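Endo-1,4-b-d-mannanase (Trichoderma reesei, PDB 1QNR) hydrolyses internal beta-1,4-mannosidic linkages in mannan polysaccharides as a fungal glycoside hydrolase of family 5. Local coordinates at residues A[19-24]-A[160-165]; A[52-57]-A[274-279]; A[118-123]-A[129-134]. All blocks are in the same frame, centred on the assembly; numbering follows the deposited sequence.

Contact 1 of 3, residues A[19-24]-A[160-165]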
loop_
_atom_site.group_PDB
_atom_site.type_symbol
_atom_site.label_atom_id
_atom_site.label_comp_id
_atom_site.label_asym_id
_atom_site.label_seq_id
_atom_site.Cartn_x
_atom_site.Cartn_y
_atom_site.Cartn_z
ATOM N N GLY A 19 15.995 -11.984 -1.362
ATOM C CA GLY A 19 15.770 -12.014 -2.809
ATOM C C GLY A 19 14.433 -11.317 -3.237
ATOM O O GLY A 19 13.653 -10.931 -2.372
ATOM N N TYR A 20 14.291 -11.131 -4.525
ATOM C CA TYR A 20 13.090 -10.482 -5.109
ATOM C C TYR A 20 11.800 -11.211 -4.728
ATOM O O TYR A 20 11.777 -12.445 -4.656
ATOM C CB TYR A 20 13.263 -10.549 -6.639
ATOM C CG TYR A 20 12.247 -9.643 -7.382
ATOM C CD1 TYR A 20 10.994 -10.092 -7.771
ATOM C CD2 TYR A 20 12.637 -8.336 -7.715
ATOM C CE1 TYR A 20 10.089 -9.265 -8.475
ATOM C CE2 TYR A 20 11.754 -7.469 -8.403
ATOM C CZ TYR A 20 10.504 -7.938 -8.766
ATOM O OH TYR A 20 9.605 -7.136 -9.472
ATOM N N PHE A 21 10.700 -10.429 -4.488
ATOM C CA PHE A 21 9.414 -11.048 -4.152
ATOM C C PHE A 21 8.325 -10.560 -5.100
ATOM O O PHE A 21 8.357 -9.426 -5.622
ATOM C CB PHE A 21 8.990 -10.730 -2.695
ATOM C CG PHE A 21 8.469 -9.320 -2.452
ATOM C CD1 PHE A 21 7.144 -8.963 -2.660
ATOM C CD2 PHE A 21 9.356 -8.335 -1.999
ATOM C CE1 PHE A 21 6.711 -7.633 -2.478
ATOM C CE2 PHE A 21 8.922 -7.009 -1.789
ATOM C CZ PHE A 21 7.593 -6.665 -1.982
ATOM N N ALA A 22 7.317 -11.425 -5.287
ATOM C CA ALA A 22 6.040 -10.985 -5.902
ATOM C C ALA A 22 4.963 -10.965 -4.832
ATOM O O ALA A 22 4.870 -11.855 -3.975
ATOM C CB ALA A 22 5.594 -11.888 -7.068
ATOM N N GLY A 23 4.087 -9.932 -4.928
ATOM C CA GLY A 23 2.924 -9.836 -4.016
ATOM C C GLY A 23 1.675 -9.307 -4.771
ATOM O O GLY A 23 1.690 -9.247 -6.005
ATOM N N THR A 24 0.638 -8.958 -4.015
ATOM C CA THR A 24 -0.601 -8.438 -4.650
ATOM C C THR A 24 -1.313 -7.458 -3.707
ATOM O O THR A 24 -1.057 -7.457 -2.501
ATOM C CB THR A 24 -1.564 -9.627 -4.988
ATOM O OG1 THR A 24 -2.701 -9.128 -5.757
ATOM C CG2 THR A 24 -2.159 -10.293 -3.705
ATOM N N ALA A 160 4.133 -10.857 11.099
ATOM C CA ALA A 160 3.419 -10.784 9.801
ATOM C C ALA A 160 3.376 -9.405 9.214
ATOM O O ALA A 160 2.840 -9.308 8.102
ATOM C CB ALA A 160 1.987 -11.341 10.015
ATOM N N ILE A 161 3.836 -8.337 9.834
ATOM C CA ILE A 161 3.856 -7.005 9.202
ATOM C C ILE A 161 5.081 -6.794 8.350
ATOM O O ILE A 161 6.235 -6.882 8.843
ATOM C CB ILE A 161 3.739 -5.916 10.271
ATOM C CG1 ILE A 161 2.563 -6.175 11.244
ATOM C CG2 ILE A 161 3.648 -4.511 9.619
ATOM C CD1 ILE A 161 1.181 -6.228 10.567
ATOM N N PHE A 162 4.880 -6.598 7.040
ATOM C CA PHE A 162 5.981 -6.260 6.110
ATOM C C PHE A 162 6.468 -4.829 6.365
ATOM O O PHE A 162 7.659 -4.547 6.594
ATOM C CB PHE A 162 5.575 -6.380 4.623
ATOM C CG PHE A 162 6.700 -6.266 3.617
ATOM C CD1 PHE A 162 7.132 -4.998 3.197
ATOM C CD2 PHE A 162 7.345 -7.377 3.077
ATOM C CE1 PHE A 162 8.124 -4.821 2.225
ATOM C CE2 PHE A 162 8.317 -7.259 2.101
ATOM C CZ PHE A 162 8.760 -5.969 1.712
ATOM N N ALA A 163 5.513 -3.889 6.358
ATOM C CA ALA A 163 5.813 -2.466 6.645
ATOM C C ALA A 163 4.522 -1.702 7.035
ATOM O O ALA A 163 3.430 -1.981 6.482
ATOM C CB ALA A 163 6.402 -1.779 5.388
ATOM N N TRP A 164 4.741 -0.665 7.849
ATOM C CA TRP A 164 3.680 0.360 8.073
ATOM C C TRP A 164 3.807 1.376 6.916
ATOM O O TRP A 164 4.948 1.652 6.439
ATOM C CB TRP A 164 3.931 1.078 9.398
ATOM C CG TRP A 164 3.851 0.174 10.615
ATOM C CD1 TRP A 164 4.846 -0.080 11.498
ATOM C CD2 TRP A 164 2.710 -0.618 11.002
ATOM N NE1 TRP A 164 4.393 -0.952 12.483
ATOM C CE2 TRP A 164 3.108 -1.349 12.146
ATOM C CE3 TRP A 164 1.421 -0.826 10.471
ATOM C CZ2 TRP A 164 2.256 -2.196 12.862
ATOM C CZ3 TRP A 164 0.571 -1.737 11.130
ATOM C CH2 TRP A 164 1.024 -2.416 12.292
ATOM N N GLU A 165 2.686 1.930 6.474
ATOM C CA GLU A 165 2.679 2.869 5.336
ATOM C C GLU A 165 1.862 4.071 5.761
ATOM O O GLU A 165 0.739 4.021 6.285
ATOM C CB GLU A 165 2.131 2.125 4.103
ATOM C CG GLU A 165 2.057 3.024 2.840
ATOM C CD GLU A 165 1.913 2.130 1.602
ATOM O OE1 GLU A 165 0.749 1.778 1.307
ATOM O OE2 GLU A 165 3.021 1.740 1.094
#
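F21 and F162 meet through their ring ends inside the barrel. F21 lies near the start of strand 21-25 and F162 near the start of strand 161-165. These are the first and fourth strands of the TIM barrel. The two side chains come from opposite directions across the interior, so the contact spans the barrel rather than joining neighbours in the sheet.

The nearest atoms are F21 CE2 and F162 CZ, 3.7 Å apart. F21 CZ also touches F162 CZ at 3.9 Å. CE2 and CZ of each ring do the touching. The ring planes are turned by 58° and the centroids are 5.2 Å apart. The pair is oblique, neither a parallel stack nor a T-shape.

The two rings reach this point by different torsions. The CA-CB bonds of both residues point at the other strand. In F21, chi1 is 75°, which places CG between the backbone N and the carbonyl carbon. In F162, CG lies anti to the backbone N, at -171°. Together these torsions bring F21 CE2 and CZ up to F162 CZ and CE2.

V52, on the second strand, packs against both rings. F162 also meets the ring of F12, from the antiparallel sheet of strands 6-8, 11-14 and 17-18, and touches I107 and K105 of strand 105-109.

The contact between the two segments is wholly apolar and small, with 73 Å² buried. It depends on shape and dispersion between two aromatic rings, within a larger buried apolar layer of the barrel interior.

Contact 2 of 3, residues A[52-57]-A[274-279]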
loop_
_atom_site.group_PDB
_atom_site.type_symbol
_atom_site.label_atom_id
_atom_site.label_comp_id
_atom_site.label_asym_id
_atom_site.label_seq_id
_atom_site.Cartn_x
_atom_site.Cartn_y
_atom_site.Cartn_z
ATOM N N VAL A 52 3.578 -11.359 -0.171
ATOM C CA VAL A 52 3.198 -10.073 0.474
ATOM C C VAL A 52 1.834 -9.615 -0.055
ATOM O O VAL A 52 1.576 -9.727 -1.280
ATOM C CB VAL A 52 4.263 -8.982 0.170
ATOM C CG1 VAL A 52 3.932 -7.717 1.028
ATOM C CG2 VAL A 52 5.693 -9.423 0.518
ATOM N N VAL A 53 0.978 -9.149 0.856
ATOM C CA VAL A 53 -0.367 -8.662 0.510
ATOM C C VAL A 53 -0.498 -7.236 1.078
ATOM O O VAL A 53 -0.165 -6.990 2.252
ATOM C CB VAL A 53 -1.516 -9.546 1.107
ATOM C CG1 VAL A 53 -2.882 -9.110 0.540
ATOM C CG2 VAL A 53 -1.275 -10.995 0.778
ATOM N N ARG A 54 -1.044 -6.317 0.258
ATOM C CA ARG A 54 -1.309 -4.917 0.725
ATOM C C ARG A 54 -2.794 -4.807 1.046
ATOM O O ARG A 54 -3.655 -5.102 0.173
ATOM C CB ARG A 54 -0.776 -3.947 -0.331
ATOM C CG ARG A 54 -0.944 -2.459 0.129
ATOM C CD ARG A 54 0.048 -1.606 -0.706
ATOM N NE ARG A 54 -0.169 -0.142 -0.527
ATOM C CZ ARG A 54 -0.967 0.608 -1.327
ATOM N NH1 ARG A 54 -1.696 0.034 -2.300
ATOM N NH2 ARG A 54 -0.951 1.933 -1.139
ATOM N N VAL A 55 -3.144 -4.420 2.290
ATOM C CA VAL A 55 -4.598 -4.372 2.759
ATOM C C VAL A 55 -4.846 -2.987 3.333
ATOM O O VAL A 55 -3.901 -2.362 3.887
ATOM C CB VAL A 55 -4.866 -5.507 3.790
ATOM C CG1 VAL A 55 -4.541 -6.886 3.172
ATOM C CG2 VAL A 55 -4.108 -5.330 5.116
ATOM N N TRP A 56 -6.112 -2.503 3.307
ATOM C CA TRP A 56 -6.339 -1.153 3.953
ATOM C C TRP A 56 -6.287 -1.258 5.476
ATOM O O TRP A 56 -6.912 -2.112 6.120
ATOM C CB TRP A 56 -7.691 -0.563 3.518
ATOM C CG TRP A 56 -7.716 0.028 2.112
ATOM C CD1 TRP A 56 -8.873 0.545 1.574
ATOM C CD2 TRP A 56 -6.664 0.248 1.136
ATOM N NE1 TRP A 56 -8.587 1.115 0.351
ATOM C CE2 TRP A 56 -7.261 0.924 0.043
ATOM C CE3 TRP A 56 -5.279 -0.089 1.084
ATOM C CZ2 TRP A 56 -6.540 1.347 -1.098
ATOM C CZ3 TRP A 56 -4.586 0.330 -0.094
ATOM C CH2 TRP A 56 -5.190 1.033 -1.202
ATOM N N GLY A 57 -5.604 -0.280 6.113
ATOM C CA GLY A 57 -5.604 -0.192 7.591
ATOM C C GLY A 57 -6.504 0.903 8.117
ATOM O O GLY A 57 -6.380 1.259 9.331
ATOM N N PHE A 274 7.558 -1.761 -6.461
ATOM C CA PHE A 274 6.618 -1.407 -7.547
ATOM C C PHE A 274 5.224 -1.828 -7.007
ATOM O O PHE A 274 4.825 -3.004 -7.175
ATOM C CB PHE A 274 7.053 -2.140 -8.805
ATOM C CG PHE A 274 6.291 -2.016 -10.085
ATOM C CD1 PHE A 274 5.450 -0.914 -10.290
ATOM C CD2 PHE A 274 6.428 -2.960 -11.107
ATOM C CE1 PHE A 274 4.802 -0.800 -11.538
ATOM C CE2 PHE A 274 5.764 -2.872 -12.333
ATOM C CZ PHE A 274 4.963 -1.754 -12.541
ATOM N N GLU A 275 4.576 -0.942 -6.256
ATOM C CA GLU A 275 3.522 -1.323 -5.290
ATOM C C GLU A 275 2.108 -1.419 -5.841
ATOM O O GLU A 275 1.280 -2.094 -5.205
ATOM C CB GLU A 275 3.580 -0.282 -4.138
ATOM C CG GLU A 275 2.588 -0.531 -2.987
ATOM C CD GLU A 275 2.694 0.531 -1.893
ATOM O OE1 GLU A 275 2.448 1.725 -2.159
ATOM O OE2 GLU A 275 2.946 0.077 -0.710
ATOM N N GLU A 276 1.819 -0.766 -6.980
ATOM C CA GLU A 276 0.543 -0.939 -7.672
ATOM C C GLU A 276 0.753 -0.793 -9.167
ATOM O O GLU A 276 1.547 0.109 -9.547
ATOM C CB GLU A 276 -0.533 0.102 -7.301
ATOM C CG GLU A 276 -1.022 0.161 -5.842
ATOM C CD GLU A 276 -2.112 1.159 -5.654
ATOM O OE1 GLU A 276 -2.695 1.674 -6.671
ATOM O OE2 GLU A 276 -2.468 1.551 -4.509
ATOM N N TYR A 277 0.033 -1.529 -10.001
ATOM C CA TYR A 277 0.066 -1.270 -11.460
ATOM C C TYR A 277 -1.123 -1.983 -12.115
ATOM O O TYR A 277 -1.586 -3.023 -11.633
ATOM C CB TYR A 277 1.382 -1.733 -12.102
ATOM C CG TYR A 277 1.764 -3.173 -11.883
ATOM C CD1 TYR A 277 1.366 -4.239 -12.714
ATOM C CD2 TYR A 277 2.608 -3.556 -10.808
ATOM C CE1 TYR A 277 1.761 -5.543 -12.509
ATOM C CE2 TYR A 277 3.006 -4.858 -10.593
ATOM C CZ TYR A 277 2.584 -5.887 -11.426
ATOM O OH TYR A 277 2.965 -7.215 -11.219
ATOM N N GLY A 278 -1.547 -1.447 -13.267
ATOM C CA GLY A 278 -2.586 -2.164 -14.039
ATOM C C GLY A 278 -2.720 -1.506 -15.410
ATOM O O GLY A 278 -2.476 -0.290 -15.565
ATOM N N ALA A 279 -3.227 -2.291 -16.352
ATOM C CA ALA A 279 -3.612 -1.810 -17.710
ATOM C C ALA A 279 -5.049 -2.218 -17.939
ATOM O O ALA A 279 -5.378 -3.401 -17.797
ATOM C CB ALA A 279 -2.687 -2.435 -18.759
#
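R54 reaches across to both E275 and E276, forming a buried salt-bridge network. Its NH1 donates to E276 OE2 at 2.8 Å, with an N-H...O angle of 147°. The oxygen uses its anti lone pair and sits 21° out of the guanidinium plane. E275 approaches differently. Its carboxylate stacks over one guanidinium face, the planes 29° apart, and R54 NE lies 3.1 Å from E275 OE2 as a salt bridge. The opposite face meets the edge of W56: W56 CZ3 lies 3.6 Å above it.

R54 CG is anti to the backbone N and the chain runs extended to NE, which carries the group into the barrel centre. In this TIM barrel, R54 ends the second strand. Both glutamates come from around the C-terminal end of strand 272-277, the seventh. The side chain of E276 is about 5 Å from a bound beta-D-mannopyranose. Such a charged cluster is consistent with the active-site end of family 5 enzymes.

The next shell fixes the guanidinium further. NE forms a salt bridge with E165, NH1 bonds N25 OD1, and NH2 bonds N168 OD1. H241 NE2 is hydrogen-bonded to E275 OE1, and Y243 OH to E276 OE1.

Contact 3 of 3, residues A[118-123]-A[129-134]. With NAG (2-acetamido-2-deoxy-beta-D-glucopyranose), chain F.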
loop_
_atom_site.group_PDB
_atom_site.type_symbol
_atom_site.label_atom_id
_atom_site.label_comp_id
_atom_site.label_asym_id
_atom_site.label_seq_id
_atom_site.Cartn_x
_atom_site.Cartn_y
_atom_site.Cartn_z
ATOM N N GLY A 118 -13.590 6.995 3.397
ATOM C CA GLY A 118 -13.444 8.239 4.175
ATOM C C GLY A 118 -12.340 9.147 3.705
ATOM O O GLY A 118 -12.548 10.223 3.128
ATOM N N GLY A 119 -11.077 8.762 3.965
ATOM C CA GLY A 119 -9.911 9.485 3.480
ATOM C C GLY A 119 -9.691 10.804 4.223
ATOM O O GLY A 119 -10.390 11.192 5.185
ATOM N N ILE A 120 -8.772 11.614 3.628
ATOM C CA ILE A 120 -8.468 12.986 4.046
ATOM C C ILE A 120 -9.821 13.737 4.101
ATOM O O ILE A 120 -10.014 14.566 5.021
ATOM C CB ILE A 120 -7.448 13.669 3.106
ATOM C CG1 ILE A 120 -6.052 13.094 3.474
ATOM C CG2 ILE A 120 -7.503 15.217 3.255
ATOM C CD1 ILE A 120 -4.875 13.587 2.611
ATOM N N ASN A 121 -10.725 13.544 3.128
ATOM C CA ASN A 121 -12.020 14.268 3.127
ATOM C C ASN A 121 -12.822 14.025 4.383
ATOM O O ASN A 121 -13.476 14.989 4.890
ATOM C CB ASN A 121 -12.847 13.877 1.871
ATOM C CG ASN A 121 -14.173 14.635 1.793
ATOM O OD1 ASN A 121 -15.271 14.059 1.894
ATOM N ND2 ASN A 121 -13.992 15.891 1.521
ATOM N N ALA A 122 -12.803 12.838 5.000
ATOM C CA ALA A 122 -13.551 12.609 6.256
ATOM C C ALA A 122 -12.905 13.446 7.368
ATOM O O ALA A 122 -13.629 13.958 8.281
ATOM C CB ALA A 122 -13.539 11.118 6.590
ATOM N N TYR A 123 -11.568 13.614 7.435
ATOM C CA TYR A 123 -10.938 14.536 8.396
ATOM C C TYR A 123 -11.329 15.970 8.103
ATOM O O TYR A 123 -11.603 16.716 9.094
ATOM C CB TYR A 123 -9.424 14.314 8.337
ATOM C CG TYR A 123 -8.843 13.075 8.949
ATOM C CD1 TYR A 123 -8.804 11.878 8.222
ATOM C CD2 TYR A 123 -8.309 13.053 10.269
ATOM C CE1 TYR A 123 -8.273 10.709 8.768
ATOM C CE2 TYR A 123 -7.767 11.903 10.838
ATOM C CZ TYR A 123 -7.727 10.750 10.054
ATOM O OH TYR A 123 -7.173 9.609 10.626
ATOM N N GLY A 129 -10.715 23.312 7.342
ATOM C CA GLY A 129 -9.631 23.420 6.324
ATOM C C GLY A 129 -10.044 22.739 4.995
ATOM O O GLY A 129 -11.211 22.610 4.584
ATOM N N ASN A 130 -8.953 22.280 4.301
ATOM C CA ASN A 130 -9.193 21.555 3.037
ATOM C C ASN A 130 -8.164 20.454 2.831
ATOM O O ASN A 130 -7.363 20.163 3.725
ATOM C CB ASN A 130 -9.327 22.563 1.849
ATOM C CG ASN A 130 -8.003 23.209 1.642
ATOM O OD1 ASN A 130 -6.897 22.850 1.877
ATOM N ND2 ASN A 130 -8.058 24.460 1.000
ATOM N N ALA A 131 -8.175 19.805 1.655
ATOM C CA ALA A 131 -7.302 18.644 1.400
ATOM C C ALA A 131 -5.818 18.932 1.393
ATOM O O ALA A 131 -5.030 17.973 1.625
ATOM C CB ALA A 131 -7.795 17.947 0.080
ATOM N N THR A 132 -5.409 20.202 1.176
ATOM C CA THR A 132 -3.980 20.543 1.231
ATOM C C THR A 132 -3.548 21.116 2.603
ATOM O O THR A 132 -2.386 20.849 3.021
ATOM C CB THR A 132 -3.560 21.434 0.045
ATOM O OG1 THR A 132 -4.372 22.631 0.096
ATOM C CG2 THR A 132 -3.823 20.724 -1.324
ATOM N N THR A 133 -4.457 21.744 3.316
ATOM C CA THR A 133 -4.085 22.193 4.685
ATOM C C THR A 133 -4.171 21.034 5.674
ATOM O O THR A 133 -3.674 21.181 6.824
ATOM C CB THR A 133 -4.955 23.355 5.204
ATOM O OG1 THR A 133 -6.289 22.943 5.393
ATOM C CG2 THR A 133 -4.910 24.517 4.183
ATOM N N TRP A 134 -4.705 19.858 5.306
ATOM C CA TRP A 134 -4.814 18.702 6.203
ATOM C C TRP A 134 -3.497 18.363 6.882
ATOM O O TRP A 134 -3.440 18.069 8.113
ATOM C CB TRP A 134 -5.303 17.455 5.402
ATOM C CG TRP A 134 -5.420 16.196 6.285
ATOM C CD1 TRP A 134 -6.477 15.825 7.031
ATOM C CD2 TRP A 134 -4.473 15.104 6.374
ATOM N NE1 TRP A 134 -6.223 14.621 7.734
ATOM C CE2 TRP A 134 -5.024 14.149 7.270
ATOM C CE3 TRP A 134 -3.217 14.876 5.801
ATOM C CZ2 TRP A 134 -4.311 12.987 7.627
ATOM C CZ3 TRP A 134 -2.559 13.673 6.128
ATOM C CH2 TRP A 134 -3.101 12.733 7.012
HETATM C C1 NAG F . -7.002 25.524 0.554
HETATM C C2 NAG F . -7.165 26.258 -0.762
HETATM C C3 NAG F . -5.874 27.028 -0.939
HETATM C C4 NAG F . -5.764 27.934 0.303
HETATM C C5 NAG F . -5.643 27.081 1.606
HETATM C C6 NAG F . -5.497 27.988 2.819
HETATM C C7 NAG F . -8.583 25.357 -2.598
HETATM C C8 NAG F . -8.680 24.338 -3.676
HETATM N N2 NAG F . -7.502 25.239 -1.776
HETATM O O3 NAG F . -6.040 27.842 -2.110
HETATM O O4 NAG F . -4.621 28.792 0.244
HETATM O O5 NAG F . -6.871 26.365 1.695
HETATM O O6 NAG F . -6.596 28.847 2.923
HETATM O O7 NAG F . -9.374 26.202 -2.469
#
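I120 and Y123, on the first turns of helix 119-127, pack against W134 in the loop that follows the helix. The loop carries an N-glycosylation sequon, N130-A131-T132, and N130 opens an Asx turn. In this contact the sugar-bearing loop packs back on its own helix, at the edge of the barrel.

The apolar contacts centre on I120. Its CG1 lies over the six-membered ring of W134, 4.0 Å from the centroid and 17° off the normal, a CH-pi contact. Its CG2, anti to the backbone N, meets the base of the same indole at W134 CB, 3.8 Å, and also reaches A131 CB at 4.2 Å.

The aromatic contact is an offset edge-to-face pair. The pyrrole edge of W134 is turned toward the face of Y123, with planes at 76° and NE1 3.3 Å from Y123 CG. Beyond the two segments, Y144 meets W134 edge-to-face, and Y123 OH is hydrogen-bonded to Q73.

The polar contacts lie within the loop. N130 OD1 accepts from T132 N at 3.1 Å, 36° out of the carbonyl plane, and from T133 N at 3.0 Å, nearly along the C=O axis. These two backbone N-H groups grip OD1 and so limit rotation of the amide. In return, T133 OG1 accepts from N130 N at 3.0 Å. N130 ND2 is joined covalently to C1 of the N-acetylglucosamine at 1.6 Å.

How the contacts relate
Contacts 1 and 2 lie in the core of the TIM barrel, their centres 10 Å apart, and share its parallel sheet. Strands 21-25 and 52-54 are neighbours in it. The two contacts touch, bridged by V52 of contact 2 and E165 of contact 1. Their segments alternate along the chain, so the two closures interlock and join strands one, two, four and seven. Contact 3 is local, nested inside both loops, and touches neither. Its centre is 28 Å from contact 1, across the chain's centre, and 23 Å from contact 2. The interlocked core thus carries the charged cluster, probably at the catalytic end, while contact 3 is a glycosylated surface feature.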